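Local coordinates for salicylaldehyde dehydrogenase NahF (Pseudomonas putida, PDB 4JZ6), which probably catalyses the NAD+-dependent oxidation of salicylaldehyde to salicylate, a step in naphthalene degradation, at residues R320-T325 and A380-H385; C339-M344 and F398-V403; F357-D362 and D389-D394. One frame throughout, in Å; residues are numbered along the deposited sequence.

All three contacts belong to the part of the aldehyde dehydrogenase fold built around the sheet that contains strands 381-384 and 401-407. Interactions 1 and 2, with centres 12 Å apart, meet where these strands pair: T381 N lies 2.9 Å from P400 O, a probable hydrogen bond. Interaction 3 is nested in the chain between the segments of interaction 2, and helix 349-362 within it packs on the face of strand 381-384 that points away from interaction 1, with F357 against T381 and L383. I392 bridges interactions 2 and 3 through I401 and V403. Interaction 2 alone approaches the substrate, its F398 side chain lying about 6 Å from bound salicylaldehyde.

Interaction 1 (R320-T325 and A380-H385); sequences RFVEKT and ATILDH. With SO4 (sulfate ion), chain E.
F321, V322 and T325 of helix 311-327 receive I382 of strand 381-384 in a buried apolar helix-on-sheet contact within the alpha/beta fold. Helix and strand run nearly antiparallel, their N-to-C directions 164° apart, with the axes 9.7 Å from each other at closest approach.

The delta methyl of I382 does most of the work. CG1 lies anti to the carbonyl carbon, and chi2 of 170° extends CD1 toward the helix, where it settles over one face of the F321 ring, displaced toward the rim. This is a CH-pi contact, with I382 CD1 3.6 Å from the ring centroid. The same methyl touches V322 CG2 at 4.1 Å and T325 OG1 at 3.5 Å, so three helix residues share one carbon. T325 CG2 also meets A380 CB at 3.6 Å.

T325 OG1, although next to a methyl, keeps a polar partner: it donates to F321 O over 2.7 Å from above the carbonyl plane, while T325 N makes the helical bond to the same oxygen from the opposite face. No hydrogen bond crosses the contact. At the far end of the helical segment, R320 NH1 donates to O4 of a sulfate, probably from the crystallisation liquor, at 3.2 Å; R320 NH2 also pairs with E316.

V290 and F294 of helix 282-294 pack beside F321 and T325. Strand 381-384 is itself held between strands 366-369 and 401-407, with helix 349-362 on its other face.

Interaction 2 (C339-M344 and F398-V403); sequences CIIGPM and FGPITV
P400 is gripped from two directions by side chains of the loop 339-344: I341 reaches its CB and CG, and M344 its CD. The contact is buried and joins the loop between helices 311-327 and 349-362 to the turn leading into strand 401-407.

The apolar part comes first. I341 CG2, anti to the backbone N, is the branch that touches, 3.7 Å from P400 CB. Farther along the loop, M344 lays its thioether against the other end of the proline ring. Its SD is anti to CA about the CB-CG bond (chi2 -180°), which brings it to 3.7 Å from P400 CD; the chain then bends at chi3. Both side chains cross the ring obliquely.

The backbone part is carried by the same sulfur. M344 SD also lies 3.8 Å from F398 O and 4.0 Å from G399 CA, where the glycine brings bare backbone up to the thioether.

No hydrogen bond runs between the segments; those present lie within 398-403 or go to other parts of the fold. P400 is the centre of an inverse gamma turn, closed by I401 N donating to G399 O over 2.8 Å, and M344 makes a backbone bond with A376.

Around the site, I341 packs on F294, and M344 on Q299, S349 and I353. F398 touches N166, a residue of the salicylaldehyde pocket, and its side chain is about 11 Å from that of E267, the predicted active-site residue.

The fit of the two segments thus rests on the shapes of a proline ring, the CG2 methyl of an isoleucine and a thioether. It is an apolar contact, with sulfur set beside backbone, and it joins loop to turn next to F398.

Interaction 3 (F357-D362 and D389-D394); sequences FKDAID and DMRIYD
A360 of helix 349-362 comes closest to M390 of the loop 389-394, their CA atoms 5.1 Å apart. The loop makes a short turn there: 391-393 have helical backbone angles, and Y393 N bonds back to M390 O.

D359 supplies the polar part. Its CG is anti to the backbone N, chi1 174°, and OD2 accepts the R391 amide over 3.0 Å in a nearly straight bond, 167° at the hydrogen, met from above the carboxylate plane. A water donates to the same D359 OD2 at 2.7 Å and accepts from I392 N at 2.8 Å, so one oxygen serves two successive amides of the turn, one directly and one through water.

The R391 side chain crosses D359 at about a right angle, using its aliphatic part: R391 CG lies 3.6 Å from D359 OD2. Its guanidinium goes instead to E395. The apolar part is A360 CB on I392 CG2 at 3.7 Å, and M390 lies extended with SD 3.9 Å from A360 O.

I392 continues inward onto strands 381-384 and 401-407, and F357 lies on the same two strands. The turn between them in sequence is thus tied to the helix that packs on their sheet through F357.

Interaction 1 (R320-T325 and A380-H385)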
loop_
_atom_site.group_PDB
_atom_site.type_symbol
_atom_site.label_atom_id
_atom_site.label_comp_id
_atom_site.label_asym_id
_atom_site.label_seq_id
_atom_site.Cartn_x
_atom_site.Cartn_y
_atom_site.Cartn_z
ATOM N N ARG A 320 21.189 5.926 37.051
ATOM C CA ARG A 320 20.964 4.486 37.132
ATOM C C ARG A 320 21.263 3.811 35.796
ATOM O O ARG A 320 21.937 2.781 35.747
ATOM C CB ARG A 320 19.529 4.174 37.568
ATOM C CG ARG A 320 19.138 4.780 38.903
ATOM C CD ARG A 320 17.955 4.033 39.502
ATOM N NE ARG A 320 17.246 4.826 40.504
ATOM C CZ ARG A 320 16.051 4.507 40.996
ATOM N NH1 ARG A 320 15.430 3.410 40.579
ATOM N NH2 ARG A 320 15.472 5.287 41.901
ATOM N N PHE A 321 20.752 4.406 34.722
ATOM C CA PHE A 321 20.973 3.923 33.363
ATOM C C PHE A 321 22.472 3.766 33.096
ATOM O O PHE A 321 22.917 2.749 32.559
ATOM C CB PHE A 321 20.356 4.914 32.373
ATOM C CG PHE A 321 20.284 4.415 30.960
ATOM C CD1 PHE A 321 20.312 3.057 30.679
ATOM C CD2 PHE A 321 20.184 5.314 29.905
ATOM C CE1 PHE A 321 20.245 2.607 29.368
ATOM C CE2 PHE A 321 20.116 4.874 28.599
ATOM C CZ PHE A 321 20.148 3.518 28.326
ATOM N N VAL A 322 23.246 4.771 33.490
ATOM C CA VAL A 322 24.681 4.759 33.253
ATOM C C VAL A 322 25.368 3.663 34.061
ATOM O O VAL A 322 26.269 2.982 33.566
ATOM C CB VAL A 322 25.313 6.140 33.538
ATOM C CG1 VAL A 322 26.819 6.019 33.786
ATOM C CG2 VAL A 322 25.028 7.086 32.383
ATOM N N GLU A 323 24.917 3.481 35.298
ATOM C CA GLU A 323 25.473 2.459 36.171
ATOM C C GLU A 323 25.339 1.084 35.520
ATOM O O GLU A 323 26.333 0.381 35.333
ATOM C CB GLU A 323 24.776 2.492 37.534
ATOM C CG GLU A 323 25.622 1.989 38.690
ATOM C CD GLU A 323 25.670 0.475 38.766
ATOM O OE1 GLU A 323 24.619 -0.168 38.535
ATOM O OE2 GLU A 323 26.760 -0.070 39.057
ATOM N N LYS A 324 24.113 0.716 35.159
ATOM C CA LYS A 324 23.846 -0.568 34.511
ATOM C C LYS A 324 24.612 -0.737 33.196
ATOM O O LYS A 324 25.180 -1.797 32.920
ATOM C CB LYS A 324 22.349 -0.724 34.241
ATOM C CG LYS A 324 21.488 -0.775 35.479
ATOM C CD LYS A 324 21.922 -1.890 36.409
ATOM C CE LYS A 324 20.988 -1.989 37.605
ATOM N NZ LYS A 324 21.616 -2.686 38.762
ATOM N N THR A 325 24.609 0.316 32.388
ATOM C CA THR A 325 25.198 0.280 31.053
ATOM C C THR A 325 26.709 0.015 31.075
ATOM O O THR A 325 27.210 -0.811 30.306
ATOM C CB THR A 325 24.871 1.576 30.282
ATOM O OG1 THR A 325 23.453 1.687 30.150
ATOM C CG2 THR A 325 25.494 1.570 28.900
ATOM N N ALA A 380 29.573 0.631 24.962
ATOM C CA ALA A 380 28.215 1.115 25.167
ATOM C C ALA A 380 28.268 2.597 25.522
ATOM O O ALA A 380 28.942 2.994 26.472
ATOM C CB ALA A 380 27.525 0.328 26.258
ATOM N N THR A 381 27.566 3.411 24.742
ATOM C CA THR A 381 27.669 4.859 24.858
ATOM C C THR A 381 26.302 5.528 25.048
ATOM O O THR A 381 25.348 5.213 24.345
ATOM C CB THR A 381 28.368 5.448 23.611
ATOM O OG1 THR A 381 29.644 4.822 23.432
ATOM C CG2 THR A 381 28.569 6.944 23.754
ATOM N N ILE A 382 26.218 6.445 26.007
ATOM C CA ILE A 382 25.010 7.241 26.215
ATOM C C ILE A 382 25.342 8.733 26.169
ATOM O O ILE A 382 26.252 9.197 26.863
ATOM C CB ILE A 382 24.341 6.937 27.573
ATOM C CG1 ILE A 382 24.073 5.442 27.735
ATOM C CG2 ILE A 382 23.049 7.709 27.712
ATOM C CD1 ILE A 382 23.646 5.061 29.131
ATOM N N LEU A 383 24.614 9.480 25.342
ATOM C CA LEU A 383 24.773 10.930 25.274
ATOM C C LEU A 383 23.582 11.601 25.953
ATOM O O LEU A 383 22.427 11.230 25.712
ATOM C CB LEU A 383 24.906 11.404 23.824
ATOM C CG LEU A 383 26.043 10.787 23.004
ATOM C CD1 LEU A 383 26.050 11.318 21.582
ATOM C CD2 LEU A 383 27.355 11.070 23.671
ATOM N N ASP A 384 23.870 12.576 26.813
ATOM C CA ASP A 384 22.835 13.299 27.547
ATOM C C ASP A 384 22.746 14.742 27.053
ATOM O O ASP A 384 23.690 15.253 26.443
ATOM C CB ASP A 384 23.147 13.289 29.043
ATOM C CG ASP A 384 21.953 13.695 29.896
ATOM O OD1 ASP A 384 20.917 14.111 29.329
ATOM O OD2 ASP A 384 22.057 13.607 31.138
ATOM N N HIS A 385 21.619 15.394 27.340
ATOM C CA HIS A 385 21.367 16.768 26.902
ATOM C C HIS A 385 21.496 16.911 25.392
ATOM O O HIS A 385 22.148 17.833 24.896
ATOM C CB HIS A 385 22.299 17.755 27.601
ATOM C CG HIS A 385 22.326 17.607 29.086
ATOM N ND1 HIS A 385 21.307 18.054 29.898
ATOM C CD2 HIS A 385 23.256 17.063 29.912
ATOM C CE1 HIS A 385 21.603 17.792 31.157
ATOM N NE2 HIS A 385 22.781 17.193 31.194
HETATM S S SO4 E . 11.382 3.991 41.552
HETATM O O1 SO4 E . 12.027 5.096 42.259
HETATM O O2 SO4 E . 10.305 3.460 42.385
HETATM O O3 SO4 E . 10.828 4.502 40.303
HETATM O O4 SO4 E . 12.346 2.927 41.266
#

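Interaction 2 (C339-M344 and F398-V403)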
loop_
_atom_site.group_PDB
_atom_site.type_symbol
_atom_site.label_atom_id
_atom_site.label_comp_id
_atom_site.label_asym_id
_atom_site.label_seq_id
_atom_site.Cartn_x
_atom_site.Cartn_y
_atom_site.Cartn_z
ATOM N N CYS A 339 28.507 -12.084 25.765
ATOM C CA CYS A 339 28.698 -10.753 25.224
ATOM C C CYS A 339 27.341 -10.093 25.031
ATOM O O CYS A 339 26.470 -10.636 24.355
ATOM C CB CYS A 339 29.442 -10.820 23.892
ATOM S SG CYS A 339 31.044 -11.598 24.015
ATOM N N ILE A 340 27.156 -8.929 25.641
ATOM C CA ILE A 340 25.957 -8.147 25.392
ATOM C C ILE A 340 26.228 -7.251 24.192
ATOM O O ILE A 340 25.420 -7.164 23.264
ATOM C CB ILE A 340 25.554 -7.303 26.616
ATOM C CG1 ILE A 340 25.449 -8.190 27.860
ATOM C CG2 ILE A 340 24.251 -6.559 26.349
ATOM C CD1 ILE A 340 24.490 -9.345 27.707
ATOM N N ILE A 341 27.387 -6.606 24.207
ATOM C CA ILE A 341 27.788 -5.731 23.113
ATOM C C ILE A 341 28.800 -6.426 22.200
ATOM O O ILE A 341 30.008 -6.371 22.437
ATOM C CB ILE A 341 28.405 -4.411 23.636
ATOM C CG1 ILE A 341 27.613 -3.873 24.832
ATOM C CG2 ILE A 341 28.487 -3.377 22.517
ATOM C CD1 ILE A 341 26.258 -3.338 24.478
ATOM N N GLY A 342 28.302 -7.088 21.163
ATOM C CA GLY A 342 29.168 -7.703 20.175
ATOM C C GLY A 342 29.726 -6.677 19.210
ATOM O O GLY A 342 29.466 -5.484 19.348
ATOM N N PRO A 343 30.522 -7.127 18.231
ATOM C CA PRO A 343 31.010 -6.173 17.232
ATOM C C PRO A 343 29.894 -5.759 16.283
ATOM O O PRO A 343 28.953 -6.520 16.075
ATOM C CB PRO A 343 32.086 -6.967 16.485
ATOM C CG PRO A 343 31.713 -8.402 16.693
ATOM C CD PRO A 343 31.128 -8.461 18.073
ATOM N N MET A 344 29.995 -4.559 15.725
ATOM C CA MET A 344 29.047 -4.112 14.714
ATOM C C MET A 344 29.314 -4.835 13.405
ATOM O O MET A 344 30.262 -5.607 13.305
ATOM C CB MET A 344 29.110 -2.597 14.541
ATOM C CG MET A 344 28.649 -1.862 15.780
ATOM S SD MET A 344 28.689 -0.070 15.657
ATOM C CE MET A 344 30.443 0.218 15.432
ATOM N N PHE A 398 22.935 3.043 13.852
ATOM C CA PHE A 398 22.951 1.598 14.047
ATOM C C PHE A 398 24.149 1.165 14.873
ATOM O O PHE A 398 25.181 0.774 14.325
ATOM C CB PHE A 398 22.949 0.878 12.695
ATOM C CG PHE A 398 21.727 0.039 12.466
ATOM C CD1 PHE A 398 20.457 0.580 12.630
ATOM C CD2 PHE A 398 21.843 -1.291 12.088
ATOM C CE1 PHE A 398 19.328 -0.192 12.425
ATOM C CE2 PHE A 398 20.713 -2.069 11.879
ATOM C CZ PHE A 398 19.454 -1.519 12.048
ATOM N N GLY A 399 24.012 1.231 16.192
ATOM C CA GLY A 399 25.118 0.907 17.074
ATOM C C GLY A 399 24.768 0.936 18.548
ATOM O O GLY A 399 23.662 1.335 18.921
ATOM N N PRO A 400 25.713 0.491 19.395
ATOM C CA PRO A 400 25.582 0.493 20.856
ATOM C C PRO A 400 25.718 1.909 21.424
ATOM O O PRO A 400 26.537 2.167 22.313
ATOM C CB PRO A 400 26.756 -0.374 21.308
ATOM C CG PRO A 400 27.792 -0.171 20.252
ATOM C CD PRO A 400 27.014 -0.054 18.961
ATOM N N ILE A 401 24.916 2.820 20.886
ATOM C CA ILE A 401 24.870 4.195 21.356
ATOM C C ILE A 401 23.406 4.618 21.402
ATOM O O ILE A 401 22.591 4.120 20.623
ATOM C CB ILE A 401 25.689 5.138 20.442
ATOM C CG1 ILE A 401 25.712 6.560 21.005
ATOM C CG2 ILE A 401 25.153 5.119 19.025
ATOM C CD1 ILE A 401 26.533 7.540 20.185
ATOM N N THR A 402 23.071 5.504 22.335
ATOM C CA THR A 402 21.710 6.005 22.463
ATOM C C THR A 402 21.714 7.397 23.112
ATOM O O THR A 402 22.670 7.765 23.807
ATOM C CB THR A 402 20.821 5.015 23.250
ATOM O OG1 THR A 402 19.440 5.307 23.005
ATOM C CG2 THR A 402 21.113 5.083 24.744
ATOM N N VAL A 403 20.653 8.170 22.871
ATOM C CA VAL A 403 20.609 9.563 23.319
ATOM C C VAL A 403 19.479 9.877 24.303
ATOM O O VAL A 403 18.382 9.316 24.223
ATOM C CB VAL A 403 20.525 10.549 22.132
ATOM C CG1 VAL A 403 21.683 10.329 21.179
ATOM C CG2 VAL A 403 19.199 10.415 21.406
#

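Interaction 3 (F357-D362 and D389-D394)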
loop_
_atom_site.group_PDB
_atom_site.type_symbol
_atom_site.label_atom_id
_atom_site.label_comp_id
_atom_site.label_asym_id
_atom_site.label_seq_id
_atom_site.Cartn_x
_atom_site.Cartn_y
_atom_site.Cartn_z
ATOM N N PHE A 357 28.405 11.496 16.311
ATOM C CA PHE A 357 28.951 11.700 17.650
ATOM C C PHE A 357 29.645 13.065 17.765
ATOM O O PHE A 357 29.366 13.832 18.689
ATOM C CB PHE A 357 29.931 10.560 17.950
ATOM C CG PHE A 357 30.282 10.388 19.408
ATOM C CD1 PHE A 357 30.743 11.447 20.172
ATOM C CD2 PHE A 357 30.183 9.139 20.001
ATOM C CE1 PHE A 357 31.079 11.271 21.505
ATOM C CE2 PHE A 357 30.520 8.953 21.333
ATOM C CZ PHE A 357 30.967 10.021 22.086
ATOM N N LYS A 358 30.552 13.359 16.839
ATOM C CA LYS A 358 31.274 14.627 16.860
ATOM C C LYS A 358 30.314 15.807 16.783
ATOM O O LYS A 358 30.450 16.775 17.531
ATOM C CB LYS A 358 32.287 14.711 15.714
ATOM C CG LYS A 358 33.070 16.022 15.702
ATOM C CD LYS A 358 33.883 16.226 14.422
ATOM C CE LYS A 358 34.690 17.527 14.492
ATOM N NZ LYS A 358 35.459 17.809 13.244
ATOM N N ASP A 359 29.346 15.718 15.875
ATOM C CA ASP A 359 28.378 16.791 15.680
ATOM C C ASP A 359 27.623 17.103 16.967
ATOM O O ASP A 359 27.531 18.261 17.374
ATOM C CB ASP A 359 27.388 16.436 14.568
ATOM C CG ASP A 359 26.272 17.455 14.440
ATOM O OD1 ASP A 359 26.447 18.438 13.688
ATOM O OD2 ASP A 359 25.225 17.276 15.100
ATOM N N ALA A 360 27.088 16.061 17.597
ATOM C CA ALA A 360 26.406 16.200 18.877
ATOM C C ALA A 360 27.333 16.798 19.928
ATOM O O ALA A 360 26.967 17.744 20.625
ATOM C CB ALA A 360 25.881 14.853 19.342
ATOM N N ILE A 361 28.540 16.251 20.023
ATOM C CA ILE A 361 29.488 16.670 21.048
ATOM C C ILE A 361 29.959 18.125 20.875
ATOM O O ILE A 361 30.191 18.835 21.863
ATOM C CB ILE A 361 30.679 15.666 21.152
ATOM C CG1 ILE A 361 30.907 15.283 22.609
ATOM C CG2 ILE A 361 31.956 16.205 20.517
ATOM C CD1 ILE A 361 29.657 14.786 23.268
ATOM N N ASP A 362 30.070 18.571 19.625
ATOM C CA ASP A 362 30.486 19.940 19.337
ATOM C C ASP A 362 29.365 20.923 19.638
ATOM O O ASP A 362 29.613 22.114 19.822
ATOM C CB ASP A 362 30.920 20.086 17.876
ATOM C CG ASP A 362 32.259 19.428 17.593
ATOM O OD1 ASP A 362 33.067 19.275 18.534
ATOM O OD2 ASP A 362 32.506 19.075 16.422
ATOM N N ASP A 389 18.982 20.491 17.408
ATOM C CA ASP A 389 19.898 20.993 16.386
ATOM C C ASP A 389 21.009 19.995 16.061
ATOM O O ASP A 389 21.763 20.181 15.104
ATOM C CB ASP A 389 20.499 22.343 16.797
ATOM C CG ASP A 389 21.460 22.228 17.964
ATOM O OD1 ASP A 389 21.276 21.322 18.804
ATOM O OD2 ASP A 389 22.400 23.049 18.046
ATOM N N MET A 390 21.108 18.942 16.864
ATOM C CA MET A 390 22.107 17.904 16.641
ATOM C C MET A 390 21.565 16.857 15.671
ATOM O O MET A 390 20.390 16.495 15.734
ATOM C CB MET A 390 22.482 17.243 17.965
ATOM C CG MET A 390 22.981 18.209 19.018
ATOM S SD MET A 390 23.062 17.461 20.652
ATOM C CE MET A 390 23.336 18.898 21.673
ATOM N N ARG A 391 22.417 16.384 14.766
ATOM C CA ARG A 391 22.017 15.359 13.808
ATOM C C ARG A 391 21.521 14.101 14.520
ATOM O O ARG A 391 20.519 13.514 14.121
ATOM C CB ARG A 391 23.177 15.005 12.876
ATOM C CG ARG A 391 23.672 16.147 12.006
ATOM C CD ARG A 391 24.856 15.698 11.164
ATOM N NE ARG A 391 24.554 14.464 10.441
ATOM C CZ ARG A 391 25.472 13.623 9.976
ATOM N NH1 ARG A 391 26.764 13.876 10.160
ATOM N NH2 ARG A 391 25.100 12.524 9.331
ATOM N N ILE A 392 22.212 13.709 15.590
ATOM C CA ILE A 392 21.888 12.477 16.309
ATOM C C ILE A 392 20.529 12.536 17.021
ATOM O O ILE A 392 19.994 11.508 17.440
ATOM C CB ILE A 392 23.012 12.078 17.302
ATOM C CG1 ILE A 392 22.984 10.569 17.571
ATOM C CG2 ILE A 392 22.905 12.872 18.590
ATOM C CD1 ILE A 392 24.194 10.058 18.319
ATOM N N TYR A 393 19.970 13.738 17.136
ATOM C CA TYR A 393 18.625 13.928 17.679
ATOM C C TYR A 393 17.572 13.064 16.970
ATOM O O TYR A 393 16.697 12.491 17.613
ATOM C CB TYR A 393 18.248 15.407 17.594
ATOM C CG TYR A 393 16.893 15.799 18.144
ATOM C CD1 TYR A 393 15.808 15.999 17.295
ATOM C CD2 TYR A 393 16.711 16.020 19.503
ATOM C CE1 TYR A 393 14.575 16.387 17.788
ATOM C CE2 TYR A 393 15.482 16.410 20.007
ATOM C CZ TYR A 393 14.416 16.591 19.149
ATOM O OH TYR A 393 13.188 16.977 19.653
ATOM N N ASP A 394 17.659 12.951 15.650
ATOM C CA ASP A 394 16.662 12.166 14.934
ATOM C C ASP A 394 17.251 11.230 13.879
ATOM O O ASP A 394 16.548 10.375 13.345
ATOM C CB ASP A 394 15.599 13.076 14.309
ATOM C CG ASP A 394 14.346 12.318 13.912
ATOM O OD1 ASP A 394 13.992 11.348 14.623
ATOM O OD2 ASP A 394 13.714 12.684 12.891
HETATM O O HOH W 1 24.650 14.946 16.384
#